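Local coordinates for colicin-m immunity protein (Escherichia coli, PDB 4AEQ), which protects Escherichia coli cells that carry the colicin M plasmid against colicin M, and forms a domain-swapped dimer, at the interface of chains A and B. Residues are numbered along the deposited sequence; one frame, centred on the assembly and turned at random. Chains: chain A/B, Colicin-m immunity protein.

The interface of chains A and B. Residues chain A 12, 15-17, 20, 24; chain B 54, 56, 67, 69, 86.
The 3-10 helix 12-14 and the start of helix 17-42 of chain A, with the turn joining them, pack on strands 66-74 and 79-87 of chain B and on the loop holding B:Ile54 and B:Arg56. The patch illustrates how one arginine can gather the carbonyls and the carboxylate at the approach to a helix. B:Arg56 NH1 (2.8 Å) and NH2 (3.0 Å) both donate hydrogen bonds end-on to the backbone oxygen A:Val15 O, which stays in the guanidinium plane. B:Arg56 NH2 also donates to A:Cys12 O (2.8 Å), but from above that carbonyl plane and with a bent geometry. On the other flank B:Arg56 NH1 forms a nearly straight hydrogen bond of 3.0 Å, also a salt bridge, to the carboxylate oxygen A:Asp17 OD1, the two flat groups only 21° apart. The arginine chain, bent at its third torsion (chi3 -59°), runs past A:Asp17 in the opposite direction, while B:Leu67 CD2 lies over the centre of one guanidinium face. B:Ile54 CD1 meets A:Asp17 CG tip to tip (3.8 Å). The other leucine methyl, B:Leu67 CD1, sits 3.8 Å from A:Ala20 CB and also touches A:Val15 CG1. B:Tyr86 offers its CD2-CE2 side to the same alanine and valine. Farther along the helix, A:Val24 CG2 and B:Val69 CG2 meet tip to tip (3.9 Å). Arginine anchoring and apolar packing thus seat one chain's helix on its partner's sheet, helping hold together the two-fold, domain-swapped dimer of this YebF/Cmi-family domain, a piece of the longer immunity protein.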
# COMPACT_ATOMS: atom_id res chain seq x y z
N CYS A 12 9.43 -14.90 6.15
CA CYS A 12 10.10 -14.78 4.86
C CYS A 12 10.89 -16.03 4.46
O CYS A 12 10.94 -16.39 3.28
CB CYS A 12 10.98 -13.53 4.82
SG CYS A 12 10.01 -12.03 4.69
N VAL A 15 8.99 -18.39 2.54
CA VAL A 15 8.49 -17.90 1.26
C VAL A 15 9.52 -18.07 0.16
O VAL A 15 10.60 -17.48 0.22
CB VAL A 15 8.09 -16.41 1.34
CG1 VAL A 15 7.67 -15.89 -0.02
CG2 VAL A 15 6.97 -16.22 2.36
N SER A 16 9.20 -18.88 -0.85
CA SER A 16 10.09 -19.08 -1.98
C SER A 16 10.09 -17.86 -2.90
O SER A 16 9.17 -17.04 -2.85
CB SER A 16 9.69 -20.32 -2.77
OG SER A 16 8.48 -20.10 -3.47
N ASP A 17 11.13 -17.73 -3.72
CA ASP A 17 11.20 -16.64 -4.69
C ASP A 17 9.94 -16.60 -5.56
O ASP A 17 9.44 -15.52 -5.88
CB ASP A 17 12.44 -16.80 -5.59
CG ASP A 17 13.71 -16.33 -4.91
OD1 ASP A 17 13.67 -15.99 -3.70
OD2 ASP A 17 14.76 -16.29 -5.58
N ALA A 20 6.96 -15.27 -3.53
CA ALA A 20 7.16 -13.83 -3.35
C ALA A 20 6.82 -13.07 -4.62
O ALA A 20 6.13 -12.05 -4.58
CB ALA A 20 8.60 -13.55 -2.93
N VAL A 24 3.83 -10.35 -5.10
CA VAL A 24 4.17 -8.98 -5.50
C VAL A 24 3.46 -8.60 -6.80
O VAL A 24 3.03 -7.46 -6.97
CB VAL A 24 5.68 -8.79 -5.63
CG1 VAL A 24 6.00 -7.45 -6.28
CG2 VAL A 24 6.33 -8.90 -4.26
N ILE B 54 16.34 -11.94 -7.22
CA ILE B 54 16.10 -11.59 -5.83
C ILE B 54 17.34 -11.88 -4.98
O ILE B 54 17.84 -13.01 -4.99
CB ILE B 54 14.91 -12.38 -5.26
CG1 ILE B 54 13.61 -11.98 -5.97
CG2 ILE B 54 14.78 -12.15 -3.75
CD1 ILE B 54 12.41 -12.80 -5.56
N ARG B 56 18.56 -12.45 -1.39
CA ARG B 56 18.16 -12.70 -0.02
C ARG B 56 19.32 -13.36 0.72
O ARG B 56 20.13 -14.06 0.11
CB ARG B 56 16.90 -13.57 0.04
CG ARG B 56 16.98 -14.83 -0.80
CD ARG B 56 15.58 -15.40 -1.03
NE ARG B 56 14.91 -15.72 0.22
CZ ARG B 56 13.65 -16.16 0.30
NH1 ARG B 56 12.93 -16.34 -0.80
NH2 ARG B 56 13.12 -16.42 1.48
N LEU B 67 11.38 -9.37 2.02
CA LEU B 67 12.00 -9.83 0.79
C LEU B 67 11.95 -8.71 -0.23
O LEU B 67 10.88 -8.15 -0.48
CB LEU B 67 11.28 -11.05 0.23
CG LEU B 67 11.42 -12.36 1.00
CD1 LEU B 67 10.72 -13.49 0.24
CD2 LEU B 67 12.89 -12.69 1.23
N VAL B 69 11.90 -7.70 -3.90
CA VAL B 69 11.63 -8.25 -5.21
C VAL B 69 11.67 -7.13 -6.24
O VAL B 69 10.72 -6.36 -6.36
CB VAL B 69 10.22 -8.87 -5.23
CG1 VAL B 69 9.93 -9.51 -6.57
CG2 VAL B 69 10.07 -9.86 -4.08
N TYR B 86 8.45 -6.80 0.19
CA TYR B 86 7.36 -7.62 0.64
C TYR B 86 7.61 -7.97 2.09
O TYR B 86 8.58 -8.66 2.40
CB TYR B 86 7.34 -8.88 -0.24
CG TYR B 86 6.37 -9.97 0.16
CD1 TYR B 86 5.21 -9.69 0.88
CD2 TYR B 86 6.61 -11.30 -0.19
CE1 TYR B 86 4.34 -10.70 1.23
CE2 TYR B 86 5.74 -12.31 0.15
CZ TYR B 86 4.60 -12.00 0.87
OH TYR B 86 3.73 -13.01 1.22